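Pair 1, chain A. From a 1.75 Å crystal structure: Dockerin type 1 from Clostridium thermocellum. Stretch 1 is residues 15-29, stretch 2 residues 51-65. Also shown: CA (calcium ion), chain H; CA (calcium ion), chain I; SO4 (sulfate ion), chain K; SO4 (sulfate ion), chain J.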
# COMPACT_ATOMS: atom_id res chain seq x y z
N VAL A 15 -2.58 -11.26 13.06
CA VAL A 15 -2.25 -9.95 12.51
C VAL A 15 -3.42 -9.45 11.65
O VAL A 15 -4.22 -10.25 11.18
CB VAL A 15 -0.98 -10.02 11.63
CG1 VAL A 15 -1.18 -10.95 10.48
CG2 VAL A 15 -0.59 -8.63 11.14
N VAL A 16 -3.50 -8.13 11.49
CA VAL A 16 -4.50 -7.52 10.63
C VAL A 16 -3.79 -7.04 9.37
O VAL A 16 -2.94 -6.15 9.43
CB VAL A 16 -5.17 -6.36 11.35
CG1 VAL A 16 -6.18 -5.70 10.44
CG2 VAL A 16 -5.82 -6.87 12.64
N ASN A 17 -4.12 -7.65 8.23
CA ASN A 17 -3.50 -7.27 6.98
C ASN A 17 -4.50 -7.46 5.84
O ASN A 17 -5.72 -7.62 6.07
CB ASN A 17 -2.20 -8.06 6.73
CG ASN A 17 -2.42 -9.56 6.62
OD1 ASN A 17 -3.53 -10.03 6.38
ND2 ASN A 17 -1.33 -10.35 6.83
N ILE A 18 -4.00 -7.40 4.61
CA ILE A 18 -4.89 -7.42 3.47
C ILE A 18 -5.80 -8.65 3.46
O ILE A 18 -6.91 -8.59 2.97
CB ILE A 18 -4.14 -7.38 2.12
CG1 ILE A 18 -3.10 -8.51 2.07
CG2 ILE A 18 -3.52 -6.01 1.92
CD1 ILE A 18 -2.43 -8.66 0.77
N SER A 19 -5.33 -9.80 3.96
CA SER A 19 -6.21 -10.96 3.93
C SER A 19 -7.49 -10.71 4.74
O SER A 19 -8.58 -11.18 4.37
CB SER A 19 -5.50 -12.23 4.42
OG SER A 19 -4.47 -12.57 3.50
N ASP A 20 -7.38 -10.03 5.87
CA ASP A 20 -8.56 -9.73 6.67
C ASP A 20 -9.48 -8.77 5.94
O ASP A 20 -10.70 -8.84 6.05
CB ASP A 20 -8.14 -9.13 7.99
CG ASP A 20 -7.22 -10.07 8.75
OD1 ASP A 20 -7.70 -11.11 9.23
OD2 ASP A 20 -6.02 -9.77 8.79
N TYR A 21 -8.89 -7.84 5.20
CA TYR A 21 -9.68 -6.89 4.41
C TYR A 21 -10.47 -7.60 3.30
O TYR A 21 -11.67 -7.36 3.10
CB TYR A 21 -8.73 -5.86 3.78
CG TYR A 21 -9.38 -4.71 3.05
CD1 TYR A 21 -10.31 -3.90 3.68
CD2 TYR A 21 -9.03 -4.42 1.74
CE1 TYR A 21 -10.90 -2.85 3.02
CE2 TYR A 21 -9.62 -3.36 1.07
CZ TYR A 21 -10.55 -2.59 1.72
OH TYR A 21 -11.15 -1.53 1.08
N VAL A 22 -9.79 -8.46 2.55
CA VAL A 22 -10.44 -9.21 1.49
C VAL A 22 -11.54 -10.11 2.06
O VAL A 22 -12.67 -10.15 1.52
CB VAL A 22 -9.41 -10.07 0.73
CG1 VAL A 22 -10.10 -10.96 -0.27
CG2 VAL A 22 -8.39 -9.14 0.01
N LEU A 23 -11.24 -10.78 3.18
CA LEU A 23 -12.25 -11.61 3.84
C LEU A 23 -13.47 -10.81 4.32
O LEU A 23 -14.63 -11.24 4.15
CB LEU A 23 -11.64 -12.41 4.99
CG LEU A 23 -10.74 -13.58 4.59
CD1 LEU A 23 -10.02 -14.10 5.83
CD2 LEU A 23 -11.49 -14.70 3.91
N MET A 24 -13.23 -9.65 4.91
CA MET A 24 -14.32 -8.79 5.33
C MET A 24 -15.22 -8.42 4.14
O MET A 24 -16.46 -8.50 4.22
CB MET A 24 -13.75 -7.52 5.96
CG MET A 24 -14.79 -6.47 6.25
SD MET A 24 -15.82 -6.89 7.65
CE MET A 24 -14.69 -6.26 8.91
N LYS A 25 -14.60 -7.98 3.05
CA LYS A 25 -15.34 -7.65 1.83
C LYS A 25 -16.16 -8.81 1.33
O LYS A 25 -17.36 -8.64 0.98
CB LYS A 25 -14.40 -7.15 0.72
CG LYS A 25 -14.05 -5.67 0.83
CD LYS A 25 -13.46 -5.16 -0.50
CE LYS A 25 -12.95 -3.70 -0.46
NZ LYS A 25 -12.18 -3.28 -1.74
N ARG A 26 -15.55 -9.99 1.25
CA ARG A 26 -16.28 -11.17 0.78
C ARG A 26 -17.38 -11.55 1.73
O ARG A 26 -18.44 -11.99 1.31
CB ARG A 26 -15.33 -12.35 0.60
CG ARG A 26 -14.39 -12.09 -0.56
CD ARG A 26 -13.39 -13.25 -0.76
NE ARG A 26 -12.48 -12.85 -1.82
CZ ARG A 26 -11.42 -13.55 -2.21
NH1 ARG A 26 -11.17 -14.72 -1.64
NH2 ARG A 26 -10.63 -13.08 -3.16
N TYR A 27 -17.14 -11.38 3.01
CA TYR A 27 -18.15 -11.72 3.99
C TYR A 27 -19.37 -10.80 3.86
O TYR A 27 -20.50 -11.30 3.86
CB TYR A 27 -17.53 -11.65 5.38
CG TYR A 27 -18.49 -11.79 6.53
CD1 TYR A 27 -18.57 -12.98 7.25
CD2 TYR A 27 -19.24 -10.71 6.96
CE1 TYR A 27 -19.41 -13.10 8.33
CE2 TYR A 27 -20.11 -10.83 8.03
CZ TYR A 27 -20.19 -12.03 8.72
OH TYR A 27 -21.03 -12.15 9.83
N ILE A 28 -19.15 -9.50 3.73
CA ILE A 28 -20.27 -8.56 3.61
C ILE A 28 -21.02 -8.79 2.30
O ILE A 28 -22.23 -8.62 2.24
CB ILE A 28 -19.82 -7.11 3.77
CG1 ILE A 28 -19.30 -6.89 5.20
CG2 ILE A 28 -20.98 -6.14 3.50
CD1 ILE A 28 -18.44 -5.67 5.29
N LEU A 29 -20.31 -9.23 1.26
CA LEU A 29 -20.94 -9.54 -0.01
C LEU A 29 -21.63 -10.88 -0.02
O LEU A 29 -22.32 -11.23 -0.97
CB LEU A 29 -19.92 -9.52 -1.14
CG LEU A 29 -19.36 -8.16 -1.48
CD1 LEU A 29 -18.14 -8.31 -2.40
CD2 LEU A 29 -20.45 -7.32 -2.16
N VAL A 51 -22.68 -4.17 14.98
CA VAL A 51 -23.06 -4.51 13.62
C VAL A 51 -21.76 -4.81 12.86
O VAL A 51 -20.73 -4.21 13.16
CB VAL A 51 -23.78 -3.36 12.94
CG1 VAL A 51 -24.14 -3.73 11.53
CG2 VAL A 51 -25.04 -2.99 13.74
N ILE A 52 -21.80 -5.76 11.93
CA ILE A 52 -20.70 -5.92 10.97
C ILE A 52 -21.21 -5.48 9.62
O ILE A 52 -22.18 -6.03 9.09
CB ILE A 52 -20.22 -7.37 10.82
CG1 ILE A 52 -19.85 -7.98 12.17
CG2 ILE A 52 -19.00 -7.41 9.89
CD1 ILE A 52 -19.48 -9.49 12.07
N ASN A 53 -20.57 -4.46 9.06
CA ASN A 53 -20.99 -3.98 7.75
C ASN A 53 -19.89 -3.12 7.11
O ASN A 53 -18.75 -3.19 7.54
CB ASN A 53 -22.31 -3.24 7.83
CG ASN A 53 -22.25 -1.99 8.66
OD1 ASN A 53 -21.18 -1.49 9.03
ND2 ASN A 53 -23.43 -1.47 8.97
N ASP A 54 -20.25 -2.36 6.09
CA ASP A 54 -19.23 -1.68 5.30
C ASP A 54 -18.49 -0.62 6.13
O ASP A 54 -17.36 -0.23 5.80
CB ASP A 54 -19.83 -1.18 3.97
CG ASP A 54 -19.99 -2.34 2.93
OD1 ASP A 54 -19.00 -3.10 2.71
OD2 ASP A 54 -21.10 -2.55 2.37
N ILE A 55 -19.08 -0.15 7.23
CA ILE A 55 -18.35 0.75 8.11
C ILE A 55 -17.11 0.08 8.69
O ILE A 55 -16.04 0.69 8.80
CB ILE A 55 -19.25 1.24 9.24
CG1 ILE A 55 -20.39 2.08 8.65
CG2 ILE A 55 -18.43 2.05 10.26
CD1 ILE A 55 -21.52 2.37 9.64
N ASP A 56 -17.25 -1.18 9.06
CA ASP A 56 -16.13 -1.95 9.56
C ASP A 56 -15.09 -2.17 8.48
O ASP A 56 -13.89 -2.04 8.74
CB ASP A 56 -16.61 -3.29 10.08
CG ASP A 56 -17.57 -3.11 11.20
OD1 ASP A 56 -17.13 -2.67 12.27
OD2 ASP A 56 -18.78 -3.34 11.01
N CYS A 57 -15.56 -2.47 7.28
CA CYS A 57 -14.65 -2.62 6.15
C CYS A 57 -13.85 -1.34 5.93
O CYS A 57 -12.64 -1.36 5.70
CB CYS A 57 -15.42 -2.94 4.88
SG CYS A 57 -14.44 -3.89 3.72
N ASN A 58 -14.54 -0.20 5.99
CA ASN A 58 -13.86 1.08 5.83
C ASN A 58 -12.84 1.35 6.93
O ASN A 58 -11.78 1.93 6.68
CB ASN A 58 -14.87 2.22 5.78
CG ASN A 58 -14.24 3.50 5.28
OD1 ASN A 58 -13.87 3.60 4.12
ND2 ASN A 58 -14.08 4.46 6.17
N TYR A 59 -13.13 0.91 8.16
CA TYR A 59 -12.16 1.07 9.23
C TYR A 59 -10.96 0.22 8.94
O TYR A 59 -9.83 0.64 9.20
CB TYR A 59 -12.72 0.70 10.61
CG TYR A 59 -13.35 1.86 11.31
CD1 TYR A 59 -14.73 1.99 11.36
CD2 TYR A 59 -12.58 2.84 11.91
CE1 TYR A 59 -15.33 3.07 11.99
CE2 TYR A 59 -13.16 3.92 12.54
CZ TYR A 59 -14.53 4.03 12.59
OH TYR A 59 -15.09 5.11 13.21
N LEU A 60 -11.17 -0.98 8.42
CA LEU A 60 -10.02 -1.81 8.04
C LEU A 60 -9.17 -1.10 6.98
O LEU A 60 -7.93 -1.12 7.07
CB LEU A 60 -10.42 -3.18 7.52
CG LEU A 60 -10.38 -4.33 8.50
CD1 LEU A 60 -11.48 -4.13 9.53
CD2 LEU A 60 -10.55 -5.64 7.77
N LYS A 61 -9.83 -0.50 5.98
CA LYS A 61 -9.12 0.23 4.93
C LYS A 61 -8.30 1.34 5.56
O LYS A 61 -7.11 1.47 5.25
CB LYS A 61 -10.11 0.81 3.91
CG LYS A 61 -9.50 1.68 2.83
CD LYS A 61 -10.53 2.41 1.95
CE LYS A 61 -11.14 1.48 0.90
NZ LYS A 61 -11.75 2.19 -0.29
N ARG A 62 -8.91 2.13 6.44
CA ARG A 62 -8.20 3.22 7.15
C ARG A 62 -6.98 2.73 7.93
O ARG A 62 -5.91 3.37 7.97
CB ARG A 62 -9.15 3.98 8.09
CG ARG A 62 -10.16 4.85 7.37
CD ARG A 62 -11.09 5.51 8.38
NE ARG A 62 -12.13 6.29 7.74
CZ ARG A 62 -13.18 6.80 8.38
NH1 ARG A 62 -13.33 6.59 9.69
NH2 ARG A 62 -14.08 7.52 7.72
N TYR A 63 -7.14 1.59 8.59
CA TYR A 63 -6.07 0.99 9.35
C TYR A 63 -4.94 0.59 8.41
O TYR A 63 -3.78 0.87 8.68
CB TYR A 63 -6.63 -0.21 10.11
CG TYR A 63 -5.61 -0.98 10.92
CD1 TYR A 63 -5.36 -0.65 12.25
CD2 TYR A 63 -4.93 -2.04 10.37
CE1 TYR A 63 -4.43 -1.39 13.00
CE2 TYR A 63 -4.00 -2.76 11.11
CZ TYR A 63 -3.76 -2.43 12.42
OH TYR A 63 -2.84 -3.17 13.14
N LEU A 64 -5.28 -0.03 7.28
CA LEU A 64 -4.24 -0.54 6.40
C LEU A 64 -3.53 0.61 5.66
O LEU A 64 -2.40 0.44 5.20
CB LEU A 64 -4.79 -1.57 5.42
CG LEU A 64 -5.25 -2.87 6.07
CD1 LEU A 64 -5.87 -3.76 4.99
CD2 LEU A 64 -4.10 -3.60 6.80
N LEU A 65 -4.23 1.74 5.54
CA LEU A 65 -3.67 2.94 4.94
C LEU A 65 -2.91 3.79 5.99
O LEU A 65 -2.41 4.86 5.67
CB LEU A 65 -4.77 3.78 4.30
CG LEU A 65 -5.35 3.29 2.94
CD1 LEU A 65 -6.56 4.10 2.52
CD2 LEU A 65 -4.30 3.29 1.81
CA CA H . -5.46 -11.77 10.01
CA CA I . -19.41 -2.33 13.22
S SO4 K . -12.46 7.80 4.59
O1 SO4 K . -12.05 8.06 3.21
O2 SO4 K . -13.93 7.78 4.65
O3 SO4 K . -11.95 6.50 5.01
O4 SO4 K . -11.92 8.84 5.48
S SO4 J . -18.65 5.18 13.58
O1 SO4 J . -17.88 5.64 12.43
O2 SO4 J . -19.80 4.44 13.06
O3 SO4 J . -17.83 4.37 14.47
O4 SO4 J . -19.12 6.33 14.36
O HOH W 1 -4.30 -12.11 7.92
O HOH W 2 -18.27 -5.73 0.61
O HOH W 3 -20.56 -0.97 11.78

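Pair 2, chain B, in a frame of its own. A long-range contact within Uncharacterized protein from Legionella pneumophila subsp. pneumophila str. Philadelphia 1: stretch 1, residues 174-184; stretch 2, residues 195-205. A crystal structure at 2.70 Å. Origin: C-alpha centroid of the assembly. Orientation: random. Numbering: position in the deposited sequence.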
# COMPACT_ATOMS: atom_id res chain seq x y z
N LEU B 174 4.97 -0.51 -9.31
CA LEU B 174 4.80 0.47 -10.38
C LEU B 174 4.59 -0.25 -11.70
O LEU B 174 3.74 0.15 -12.50
CB LEU B 174 6.04 1.36 -10.49
CG LEU B 174 6.04 2.50 -11.52
CD1 LEU B 174 5.07 3.58 -11.13
CD2 LEU B 174 7.43 3.10 -11.69
N ILE B 175 5.36 -1.33 -11.90
CA ILE B 175 5.38 -2.08 -13.15
C ILE B 175 4.08 -2.84 -13.34
O ILE B 175 3.61 -3.01 -14.47
CB ILE B 175 6.61 -3.03 -13.25
CG1 ILE B 175 7.87 -2.20 -13.48
CG2 ILE B 175 6.49 -3.99 -14.41
CD1 ILE B 175 9.13 -2.97 -13.25
N GLU B 176 3.50 -3.27 -12.24
CA GLU B 176 2.20 -3.92 -12.29
C GLU B 176 1.16 -2.88 -12.76
O GLU B 176 0.27 -3.18 -13.56
CB GLU B 176 1.88 -4.54 -10.92
CG GLU B 176 1.38 -5.97 -10.95
CD GLU B 176 2.43 -7.01 -11.38
OE1 GLU B 176 3.38 -7.27 -10.59
OE2 GLU B 176 2.28 -7.60 -12.48
N ASP B 177 1.30 -1.65 -12.29
CA ASP B 177 0.32 -0.61 -12.59
C ASP B 177 0.46 -0.12 -14.03
O ASP B 177 -0.53 0.24 -14.67
CB ASP B 177 0.41 0.55 -11.58
CG ASP B 177 -0.20 0.19 -10.22
OD1 ASP B 177 -1.13 -0.64 -10.19
OD2 ASP B 177 0.23 0.73 -9.16
N TYR B 178 1.69 -0.12 -14.53
CA TYR B 178 1.92 0.14 -15.93
C TYR B 178 1.19 -0.93 -16.72
O TYR B 178 0.41 -0.63 -17.61
CB TYR B 178 3.41 0.07 -16.22
CG TYR B 178 3.85 0.31 -17.65
CD1 TYR B 178 2.96 0.75 -18.62
CD2 TYR B 178 5.17 0.09 -18.02
CE1 TYR B 178 3.37 0.95 -19.93
CE2 TYR B 178 5.59 0.29 -19.32
CZ TYR B 178 4.70 0.72 -20.27
OH TYR B 178 5.14 0.92 -21.56
N LEU B 179 1.43 -2.19 -16.35
CA LEU B 179 0.85 -3.31 -17.07
C LEU B 179 -0.66 -3.19 -17.27
O LEU B 179 -1.13 -3.19 -18.40
CB LEU B 179 1.16 -4.62 -16.36
CG LEU B 179 0.78 -5.88 -17.16
CD1 LEU B 179 0.87 -5.64 -18.67
CD2 LEU B 179 1.65 -7.09 -16.74
N SER B 180 -1.41 -3.07 -16.18
CA SER B 180 -2.88 -3.05 -16.30
C SER B 180 -3.38 -1.84 -17.09
O SER B 180 -4.37 -1.95 -17.80
CB SER B 180 -3.59 -3.16 -14.94
OG SER B 180 -3.06 -2.25 -14.01
N LEU B 181 -2.70 -0.70 -16.94
CA LEU B 181 -3.08 0.49 -17.69
C LEU B 181 -2.87 0.30 -19.22
O LEU B 181 -3.72 0.70 -20.02
CB LEU B 181 -2.35 1.74 -17.17
CG LEU B 181 -2.79 2.41 -15.86
CD1 LEU B 181 -2.01 3.69 -15.61
CD2 LEU B 181 -4.29 2.71 -15.82
N LEU B 182 -1.76 -0.33 -19.60
CA LEU B 182 -1.47 -0.61 -21.00
C LEU B 182 -2.55 -1.54 -21.58
O LEU B 182 -3.07 -1.28 -22.66
CB LEU B 182 -0.09 -1.26 -21.13
CG LEU B 182 0.80 -0.93 -22.33
CD1 LEU B 182 1.77 -2.06 -22.58
CD2 LEU B 182 -0.02 -0.64 -23.57
N GLU B 183 -2.87 -2.61 -20.84
CA GLU B 183 -3.93 -3.55 -21.21
C GLU B 183 -5.28 -2.86 -21.37
O GLU B 183 -6.02 -3.18 -22.29
CB GLU B 183 -4.00 -4.69 -20.18
CG GLU B 183 -2.76 -5.61 -20.24
CD GLU B 183 -2.79 -6.81 -19.26
OE1 GLU B 183 -3.15 -6.63 -18.07
OE2 GLU B 183 -2.42 -7.93 -19.69
N SER B 184 -5.55 -1.89 -20.51
CA SER B 184 -6.82 -1.17 -20.41
C SER B 184 -6.83 0.07 -21.26
O SER B 184 -7.66 0.96 -21.07
CB SER B 184 -7.07 -0.72 -18.96
OG SER B 184 -7.07 -1.82 -18.07
N SER B 195 2.70 -6.19 -28.64
CA SER B 195 4.07 -6.62 -28.42
C SER B 195 4.72 -5.83 -27.27
O SER B 195 5.75 -6.24 -26.72
CB SER B 195 4.89 -6.55 -29.71
OG SER B 195 4.80 -5.27 -30.30
N ARG B 196 4.13 -4.69 -26.93
CA ARG B 196 4.58 -3.86 -25.82
C ARG B 196 4.06 -4.39 -24.48
O ARG B 196 4.74 -4.34 -23.46
CB ARG B 196 4.11 -2.42 -26.04
CG ARG B 196 5.13 -1.38 -25.65
CD ARG B 196 4.86 -0.09 -26.34
NE ARG B 196 3.45 0.24 -26.26
CZ ARG B 196 2.80 0.92 -27.19
NH1 ARG B 196 1.52 1.20 -27.06
NH2 ARG B 196 3.46 1.31 -28.27
N ILE B 197 2.83 -4.90 -24.49
CA ILE B 197 2.31 -5.59 -23.32
C ILE B 197 3.18 -6.79 -23.00
O ILE B 197 3.62 -6.97 -21.86
CB ILE B 197 0.87 -6.07 -23.53
CG1 ILE B 197 -0.09 -4.91 -23.36
CG2 ILE B 197 0.51 -7.13 -22.51
CD1 ILE B 197 -1.46 -5.30 -23.64
N SER B 198 3.44 -7.60 -24.03
CA SER B 198 4.30 -8.77 -23.90
C SER B 198 5.64 -8.43 -23.24
O SER B 198 6.19 -9.24 -22.49
CB SER B 198 4.54 -9.40 -25.26
OG SER B 198 5.41 -10.51 -25.14
N LEU B 199 6.16 -7.24 -23.52
CA LEU B 199 7.41 -6.79 -22.93
C LEU B 199 7.27 -6.48 -21.45
O LEU B 199 8.15 -6.80 -20.68
CB LEU B 199 7.93 -5.56 -23.66
CG LEU B 199 8.72 -5.79 -24.93
CD1 LEU B 199 8.73 -4.53 -25.77
CD2 LEU B 199 10.12 -6.17 -24.55
N VAL B 200 6.17 -5.85 -21.05
CA VAL B 200 5.98 -5.47 -19.65
C VAL B 200 5.78 -6.70 -18.77
O VAL B 200 6.33 -6.80 -17.66
CB VAL B 200 4.79 -4.49 -19.49
CG1 VAL B 200 4.61 -4.12 -18.04
CG2 VAL B 200 5.02 -3.24 -20.32
N VAL B 201 5.00 -7.64 -19.29
CA VAL B 201 4.75 -8.90 -18.61
C VAL B 201 6.05 -9.63 -18.31
O VAL B 201 6.25 -10.17 -17.21
CB VAL B 201 3.84 -9.79 -19.47
CG1 VAL B 201 3.69 -11.14 -18.83
CG2 VAL B 201 2.49 -9.11 -19.63
N ARG B 202 6.95 -9.63 -19.28
CA ARG B 202 8.20 -10.36 -19.11
C ARG B 202 9.09 -9.61 -18.15
O ARG B 202 9.77 -10.21 -17.34
CB ARG B 202 8.88 -10.61 -20.46
CG ARG B 202 8.13 -11.64 -21.28
CD ARG B 202 8.32 -11.42 -22.75
NE ARG B 202 9.72 -11.20 -23.06
CZ ARG B 202 10.14 -10.42 -24.04
NH1 ARG B 202 9.24 -9.81 -24.82
NH2 ARG B 202 11.44 -10.26 -24.24
N LEU B 203 9.09 -8.29 -18.26
CA LEU B 203 9.78 -7.45 -17.29
C LEU B 203 9.24 -7.71 -15.87
O LEU B 203 10.01 -7.91 -14.94
CB LEU B 203 9.64 -5.97 -17.66
CG LEU B 203 10.13 -5.00 -16.58
CD1 LEU B 203 11.64 -4.99 -16.46
CD2 LEU B 203 9.55 -3.56 -16.82
N ALA B 204 7.92 -7.74 -15.74
CA ALA B 204 7.29 -8.06 -14.46
C ALA B 204 7.79 -9.43 -13.96
O ALA B 204 8.16 -9.57 -12.77
CB ALA B 204 5.82 -8.07 -14.61
N LYS B 205 7.80 -10.41 -14.87
CA LYS B 205 8.27 -11.76 -14.56
C LYS B 205 9.75 -11.79 -14.16
O LYS B 205 10.13 -12.50 -13.22
CB LYS B 205 7.99 -12.73 -15.72

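Both pairs set two helices side by side, running nearly antiparallel: the axes pass within 9.7 Å at 164° in pair 1 and 9.6 Å at 158° in pair 2, and fourteen central residues superpose with an RMSD of 0.3 Å. No direct hydrogen bond crosses either contact; the contacts are mostly between side chains, with some backbone atoms taking part. The register is shared as well. Tyr A21 faces Leu A60 where Leu B179 faces Val B200, and Met A24 faces Cys A57 where Leu B182 faces Ile B197.

The first lesson is how the same depth is filled at Tyr A21 and Leu B179. Both CA-to-CB bonds point sideways, both chi1 values are t, and both side chains end nearer the partner helix. Tyr A21 is a knob among Cys A57, Leu A60, Lys A61 and Leu A64. Its ring is long enough to bring OH within 3.0 Å of Lys A61 CE, while the backbone oxygen of Cys A57 lies at the ring edge. Leu B179 is shorter and branched; its CD2 meets Val B201 CG2 at 3.6 Å, at the position matching Lys A61.

Across the groove the knob changes place. In pair 1 it is Cys A57, whose SG lies 3.6 Å from Met A24 CG and 3.4 Å from Lys A25 CG. In pair 2 the knob is Val B200, matched to Leu A60 and seated among Ile B175, Tyr B178, Leu B179 and Leu B182. Ile B197, at the cysteine position, is bulkier: its CG1 approaches Leu B182 CD1 at 3.5 Å and its CD1 approaches Glu B183 CG at 3.7 Å. Met A24 and Leu B182 nevertheless place their side-chain centres 0.5 Å apart.

A marked divergence in chemistry is at Asp A20 and Tyr B178. Asp A20 spends its carboxylate on calcium, with OD1 at 2.5 Å and OD2 at 2.4 Å from the calcium ion of chain H, and OD2 also accepts from Asn A17 N at 2.9 Å. Tyr B178 instead offers a ring face to Val B200, whose CG2 lies 4.1 Å from the ring centroid. On the other helix, Asp A56 likewise binds the calcium ion of chain I, whereas at the matched position Arg B196 has Leu B182 CD2 at the edge of its guanidinium.

Near the end of the register, Leu A64 reaches Tyr A21 CB with CD1 at 3.7 Å, while Ala B204 is small and meets Ile B175 CG2 through CB at 4.1 Å. Where Tyr A21 and Leu B179 match, the shared backbone carries either an aromatic or an aliphatic side chain, and the neighbours differ with it.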